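Local coordinates for protein aminopentol aminotransferase (Sphingopyxis macrogoltabida, PDB 6HBS) that transfers the amino group of hydrolysed fumonisin B1 (aminopentol) to pyruvate, using pyridoxal 5'-phosphate, in the breakdown of the fumonisin mycotoxin, at residues G158-A161 with S162-V165; G324-A327 with Q328-R331; E391-E394 with A395-R398. All coordinates share one frame; numbering follows the deposited sequence.

Interaction 1 (G158-A161 with S162-V165)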
loop_
_atom_site.group_PDB
_atom_site.type_symbol
_atom_site.label_atom_id
_atom_site.label_comp_id
_atom_site.label_asym_id
_atom_site.label_seq_id
_atom_site.Cartn_x
_atom_site.Cartn_y
_atom_site.Cartn_z
ATOM N N GLY A 158 -5.605 -8.628 -18.338
ATOM C CA GLY A 158 -4.489 -7.677 -18.417
ATOM C C GLY A 158 -3.175 -8.223 -17.896
ATOM O O GLY A 158 -2.206 -7.470 -17.768
ATOM N N ILE A 159 -3.124 -9.524 -17.588
ATOM C CA ILE A 159 -1.911 -10.165 -17.102
ATOM C C ILE A 159 -1.247 -10.931 -18.254
ATOM O O ILE A 159 -1.888 -11.676 -18.940
ATOM C CB ILE A 159 -2.230 -11.092 -15.920
ATOM C CG1 ILE A 159 -2.957 -10.331 -14.799
ATOM C CG2 ILE A 159 -0.982 -11.812 -15.412
ATOM C CD1 ILE A 159 -2.211 -9.123 -14.266
ATOM N N LEU A 160 0.063 -10.744 -18.434
ATOM C CA LEU A 160 0.813 -11.420 -19.491
ATOM C C LEU A 160 1.426 -12.703 -18.919
ATOM O O LEU A 160 1.814 -12.755 -17.745
ATOM C CB LEU A 160 1.918 -10.491 -20.013
ATOM C CG LEU A 160 1.488 -9.094 -20.446
ATOM C CD1 LEU A 160 2.623 -8.395 -21.180
ATOM C CD2 LEU A 160 0.236 -9.146 -21.313
ATOM N N ALA A 161 1.623 -13.687 -19.798
ATOM C CA ALA A 161 2.356 -14.901 -19.469
ATOM C C ALA A 161 3.723 -14.550 -18.880
ATOM O O ALA A 161 4.185 -15.196 -17.943
ATOM C CB ALA A 161 2.503 -15.765 -20.708
ATOM N N SER A 162 4.341 -13.471 -19.379
ATOM C CA SER A 162 5.670 -13.071 -18.954
ATOM C C SER A 162 5.662 -12.574 -17.491
ATOM O O SER A 162 6.683 -12.633 -16.811
ATOM C CB SER A 162 6.267 -12.044 -19.896
ATOM O OG SER A 162 5.496 -10.832 -19.937
ATOM N N ASP A 163 4.509 -12.131 -16.996
ATOM C CA ASP A 163 4.416 -11.631 -15.591
ATOM C C ASP A 163 4.660 -12.754 -14.566
ATOM O O ASP A 163 4.975 -12.466 -13.416
ATOM C CB ASP A 163 3.054 -10.972 -15.347
ATOM C CG ASP A 163 2.838 -9.662 -16.090
ATOM O OD1 ASP A 163 3.827 -8.954 -16.325
ATOM O OD2 ASP A 163 1.662 -9.375 -16.458
ATOM N N ARG A 164 4.439 -14.022 -14.953
ATOM C CA ARG A 164 4.532 -15.145 -14.015
ATOM C C ARG A 164 5.187 -16.381 -14.660
ATOM O O ARG A 164 4.971 -17.517 -14.205
ATOM C CB ARG A 164 3.140 -15.488 -13.468
ATOM C CG ARG A 164 2.083 -15.628 -14.551
ATOM C CD ARG A 164 0.732 -15.765 -13.932
ATOM N NE ARG A 164 0.275 -14.618 -13.151
ATOM C CZ ARG A 164 -0.893 -14.630 -12.523
ATOM N NH1 ARG A 164 -1.623 -15.731 -12.590
ATOM N NH2 ARG A 164 -1.343 -13.574 -11.869
ATOM N N VAL A 165 6.061 -16.164 -15.647
ATOM C CA VAL A 165 6.680 -17.269 -16.377
ATOM C C VAL A 165 7.619 -18.048 -15.445
ATOM O O VAL A 165 7.849 -19.224 -15.667
ATOM C CB VAL A 165 7.399 -16.778 -17.663
ATOM C CG1 VAL A 165 8.565 -15.836 -17.376
ATOM C CG2 VAL A 165 7.867 -17.953 -18.534
HETATM O O HOH W 1 0.444 -7.033 -16.758
#

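Interaction 2 (G324-A327 with Q328-R331)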
loop_
_atom_site.group_PDB
_atom_site.type_symbol
_atom_site.label_atom_id
_atom_site.label_comp_id
_atom_site.label_asym_id
_atom_site.label_seq_id
_atom_site.Cartn_x
_atom_site.Cartn_y
_atom_site.Cartn_z
ATOM N N GLY A 324 -22.093 -24.936 18.626
ATOM C CA GLY A 324 -23.457 -24.534 18.447
ATOM C C GLY A 324 -24.004 -24.882 17.076
ATOM O O GLY A 324 -25.167 -25.355 16.945
ATOM N N LEU A 325 -23.213 -24.597 16.026
ATOM C CA LEU A 325 -23.655 -24.810 14.645
ATOM C C LEU A 325 -23.742 -26.302 14.341
ATOM O O LEU A 325 -24.622 -26.728 13.617
ATOM C CB LEU A 325 -22.722 -24.093 13.658
ATOM C CG LEU A 325 -22.848 -22.564 13.619
ATOM C CD1 LEU A 325 -21.828 -21.938 12.657
ATOM C CD2 LEU A 325 -24.245 -22.150 13.220
ATOM N N GLU A 326 -22.855 -27.098 14.934
ATOM C CA GLU A 326 -22.892 -28.541 14.759
ATOM C C GLU A 326 -24.244 -29.042 15.290
ATOM O O GLU A 326 -25.001 -29.771 14.576
ATOM C CB GLU A 326 -21.677 -29.150 15.460
ATOM C CG GLU A 326 -21.727 -30.662 15.618
ATOM C CD GLU A 326 -21.743 -31.416 14.306
ATOM O OE1 GLU A 326 -22.454 -32.471 14.217
ATOM O OE2 GLU A 326 -21.115 -30.913 13.358
ATOM N N ALA A 327 -24.582 -28.610 16.507
ATOM C CA ALA A 327 -25.830 -29.090 17.189
ATOM C C ALA A 327 -27.045 -28.647 16.365
ATOM O O ALA A 327 -27.931 -29.448 16.042
ATOM C CB ALA A 327 -25.889 -28.617 18.626
ATOM N N GLN A 328 -27.055 -27.387 15.914
ATOM C CA GLN A 328 -28.203 -26.886 15.140
ATOM C C GLN A 328 -28.356 -27.605 13.802
ATOM O O GLN A 328 -29.481 -27.849 13.393
ATOM C CB GLN A 328 -28.074 -25.391 14.855
ATOM C CG GLN A 328 -28.349 -24.531 16.064
ATOM C CD GLN A 328 -28.148 -23.061 15.769
ATOM O OE1 GLN A 328 -27.831 -22.651 14.645
ATOM N NE2 GLN A 328 -28.401 -22.261 16.779
ATOM N N SER A 329 -27.237 -27.911 13.135
ATOM C CA SER A 329 -27.234 -28.593 11.832
ATOM C C SER A 329 -27.839 -30.001 11.945
ATOM O O SER A 329 -28.650 -30.370 11.136
ATOM C CB SER A 329 -25.862 -28.637 11.206
ATOM O OG SER A 329 -25.020 -29.583 11.847
ATOM N N GLN A 330 -27.433 -30.771 12.958
ATOM C CA GLN A 330 -28.020 -32.089 13.214
ATOM C C GLN A 330 -29.539 -31.969 13.451
ATOM O O GLN A 330 -30.305 -32.762 12.907
ATOM C CB GLN A 330 -27.287 -32.763 14.373
ATOM C CG GLN A 330 -25.966 -33.400 13.965
ATOM C CD GLN A 330 -25.604 -34.585 14.832
ATOM O OE1 GLN A 330 -26.374 -35.553 14.932
ATOM N NE2 GLN A 330 -24.421 -34.539 15.450
ATOM N N ARG A 331 -29.964 -30.957 14.222
ATOM C CA ARG A 331 -31.349 -30.755 14.651
ATOM C C ARG A 331 -32.260 -30.444 13.453
ATOM O O ARG A 331 -33.424 -30.832 13.436
ATOM C CB ARG A 331 -31.408 -29.630 15.695
ATOM C CG ARG A 331 -32.776 -29.437 16.334
ATOM C CD ARG A 331 -32.802 -28.349 17.397
ATOM N NE ARG A 331 -33.036 -27.024 16.828
ATOM C CZ ARG A 331 -34.192 -26.611 16.305
ATOM N NH1 ARG A 331 -35.223 -27.439 16.219
ATOM N NH2 ARG A 331 -34.316 -25.370 15.866
#

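Interaction 3 (E391-E394 with A395-R398)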
loop_
_atom_site.group_PDB
_atom_site.type_symbol
_atom_site.label_atom_id
_atom_site.label_comp_id
_atom_site.label_asym_id
_atom_site.label_seq_id
_atom_site.Cartn_x
_atom_site.Cartn_y
_atom_site.Cartn_z
ATOM N N GLU A 391 -26.377 -14.748 20.777
ATOM C CA GLU A 391 -27.280 -14.052 19.865
ATOM C C GLU A 391 -27.024 -14.500 18.418
ATOM O O GLU A 391 -27.956 -14.557 17.597
ATOM C CB GLU A 391 -27.141 -12.529 20.010
ATOM C CG GLU A 391 -27.936 -11.966 21.179
ATOM C CD GLU A 391 -29.399 -12.400 21.221
ATOM O OE1 GLU A 391 -30.143 -12.097 20.266
ATOM O OE2 GLU A 391 -29.772 -13.106 22.177
ATOM N N THR A 392 -25.766 -14.820 18.094
ATOM C CA THR A 392 -25.469 -15.314 16.752
ATOM C C THR A 392 -26.293 -16.587 16.486
ATOM O O THR A 392 -26.899 -16.767 15.434
ATOM C CB THR A 392 -23.962 -15.535 16.613
ATOM O OG1 THR A 392 -23.337 -14.248 16.708
ATOM C CG2 THR A 392 -23.614 -16.232 15.328
ATOM N N LEU A 393 -26.271 -17.475 17.474
ATOM C CA LEU A 393 -26.841 -18.812 17.358
ATOM C C LEU A 393 -28.368 -18.746 17.324
ATOM O O LEU A 393 -28.972 -19.576 16.659
ATOM C CB LEU A 393 -26.323 -19.710 18.484
ATOM C CG LEU A 393 -24.880 -20.184 18.334
ATOM C CD1 LEU A 393 -24.380 -20.774 19.648
ATOM C CD2 LEU A 393 -24.694 -21.188 17.202
ATOM N N GLU A 394 -28.983 -17.708 17.903
ATOM C CA GLU A 394 -30.422 -17.485 17.697
ATOM C C GLU A 394 -30.695 -17.126 16.231
ATOM O O GLU A 394 -31.673 -17.580 15.641
ATOM C CB GLU A 394 -30.973 -16.369 18.588
ATOM C CG GLU A 394 -30.570 -16.480 20.049
ATOM C CD GLU A 394 -31.649 -16.841 21.061
ATOM O OE1 GLU A 394 -31.534 -16.380 22.226
ATOM O OE2 GLU A 394 -32.575 -17.605 20.698
ATOM N N ALA A 395 -29.813 -16.313 15.632
ATOM C CA ALA A 395 -29.963 -15.895 14.238
ATOM C C ALA A 395 -29.759 -17.079 13.293
ATOM O O ALA A 395 -30.496 -17.239 12.320
ATOM C CB ALA A 395 -28.989 -14.788 13.922
ATOM N N THR A 396 -28.750 -17.896 13.597
ATOM C CA THR A 396 -28.400 -19.015 12.730
ATOM C C THR A 396 -29.503 -20.081 12.790
ATOM O O THR A 396 -29.778 -20.756 11.803
ATOM C CB THR A 396 -27.025 -19.600 13.056
ATOM O OG1 THR A 396 -26.943 -20.043 14.405
ATOM C CG2 THR A 396 -25.913 -18.615 12.770
ATOM N N ASP A 397 -30.140 -20.203 13.950
ATOM C CA ASP A 397 -31.249 -21.156 14.133
ATOM C C ASP A 397 -32.387 -20.775 13.191
ATOM O O ASP A 397 -32.874 -21.621 12.421
ATOM C CB ASP A 397 -31.723 -21.193 15.586
ATOM C CG ASP A 397 -32.703 -22.337 15.814
ATOM O OD1 ASP A 397 -32.245 -23.504 15.831
ATOM O OD2 ASP A 397 -33.914 -22.057 15.873
ATOM N N ARG A 398 -32.782 -19.488 13.232
ATOM C CA ARG A 398 -33.821 -18.982 12.346
ATOM C C ARG A 398 -33.415 -19.139 10.875
ATOM O O ARG A 398 -34.270 -19.270 9.992
ATOM C CB ARG A 398 -34.159 -17.531 12.711
ATOM C CG ARG A 398 -34.859 -17.446 14.061
ATOM C CD ARG A 398 -35.536 -16.129 14.367
ATOM N NE ARG A 398 -34.588 -15.033 14.400
ATOM C CZ ARG A 398 -33.800 -14.735 15.428
ATOM N NH1 ARG A 398 -33.935 -15.394 16.569
ATOM N NH2 ARG A 398 -32.872 -13.794 15.297
#

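Interaction 1 (G158-A161 with S162-V165)
Asp163 folds its side chain back onto Leu160, three residues earlier. CB rests 3.2 Å from Leu160 O and brushes Ile159 CG2. CG lies 3.7 Å from Leu160 O and stands beside its own backbone N (chi1 -69°), which turns the carboxylate toward the preceding residues. At the tip, OD2 accepts a nearly straight bond from Leu160 N, with 2.9 Å between N and OD2 and an angle of 164° at the hydrogen; the donor comes from above the carboxylate plane. The same OD2 takes a hydrogen from a water that also donates to Gly158 O. Asp163 N in turn donates to Leu160 O over 2.9 Å, and Arg164 N to Ala161 O over 3.2 Å, consecutive bonds to the third residue back that make a short 3-10 turn. An aspartate suits this place because its short arm reaches a backbone N-H in its own turn; an alanine here would probably leave Leu160 N and the bridging water without that acceptor. Ile159 CG2 lies over one face of the Arg164 guanidinium, 3.8 Å from NE, while NH2 binds Pro150 O and Thr153 O. On the surface loop before strand 167-170, Ile159 and Leu160 also pack on Val127 and Arg130 of the second subunit. One carboxylate oxygen thus accepts both a backbone N-H and a water hydrogen, and the water carries the link on to Gly158 O.

Interaction 2 (G324-A327 with Q328-R331)
Gln328, Ser329, Gln330 and Arg331 each give their backbone N-H to the carbonyl four residues back, on Gly324, Leu325, Glu326 and Ala327, the regular ladder of an alpha-helix, here near the C-terminal end of helix 310-332. One side chain adds a bond to this ladder. Ser329 OG sits between its backbone N and carbonyl carbon (chi1 74°), a torsion that sets the hydroxyl over the preceding turn, where it donates to Glu326 O at 2.7 Å. That carbonyl therefore serves two donors: Gln330 N, 3.1 Å from Glu326 O, comes almost head-on, whereas the Ser329 hydroxyl arrives from the side of the C=O. Serine fits because a small hydroxyl can satisfy itself on the helix backbone while its flank lies against Leu336 of strand 336-339.

A separate bond joins two side chains one turn apart on the exposed face: Gln330 NE2 donates to Glu326 OE1 at 3.1 Å. The bend of Glu326 at chi2 (63°) brings its carboxylate round to the amide, and the two flat groups are turned 69° against each other. Gln330 CG lies 3.6 Å from the same Glu326 OE1, alongside it.

Gln328 instead runs extended, its CG passing 3.4 Å from Gly324 O. Its OE1 lies 3.9 Å from Leu325 CD2, but the amide is engaged on helix 386-405, with Leu393 O and Thr396 OG1. Arg331 likewise leads away, to a salt bridge with Asp397. The chemistry divides by face: a neutral donor meets a carboxylate toward solvent, whereas toward the neighbouring helix leucine supplies apolar contact and a glutamine amide can meet an acceptor and a hydroxyl together.

Interaction 3 (E391-E394 with A395-R398)
The side chains of Leu393 and Thr396 run alongside each other in the same direction, with Leu393 CD2 3.8 Å from Thr396 OG1. The threonine hydroxyl stands between its own backbone N and carbonyl carbon (chi1 58°), which carries OG1 to 3.1 Å from Leu393 O; its single proton could go there or to Gln328 OE1. The methyl branch of Thr396 takes the other direction, with CG2 3.4 Å from Thr392 O, and meets Thr392 CG2 at 4.2 Å as the two threonines slant past each other. A beta-branched residue suits this place because one branch is polar and the other apolar, and the side chain packs on Trp361 and Cys365 of helix 356-367. Helix 386-405 belongs to the C-terminal part of fold type I of the PLP-dependent enzymes, the fold of class-III aminotransferases, and lies against helix 310-332 and strand 370-371. Ala395 CB lies 3.3 Å from Thr392 O and touches Val370 of that strand; a methyl suits this buried side of the helix. On the outward side Arg398, bent at chi3 (-62°), folds back so that Glu394 O lies 3.3 Å above its guanidinium plane, toward the rim. The same carbonyl receives the Arg398 backbone N-H, 3.3 Å from N to O. The Glu394 carboxylate is not in contact, its OE2 remaining 4.9 Å from Arg398 NH1, though the opposite charges probably attract weakly.

How the interactions relate
From the N terminus, interaction 1 comes first, in the loop between strands 137-141 and 167-170, at the interface with the second subunit. Interactions 2 and 3 follow in series, one on helix 310-332 and the other on helix 386-405. Each is local, joining residues three or four apart: interaction 1 closes a 3-10 turn within a loop, interactions 2 and 3 a turn of alpha-helix each, and none nests in or crosses another. Interaction 1 lies across the chain's centre from the other two, its centre about 46 Å from each of theirs. Interactions 2 and 3 have centres about 11 Å apart and touch: Gln328 NE2 probably bonds to Leu393 O at 2.7 Å, tying the helices together.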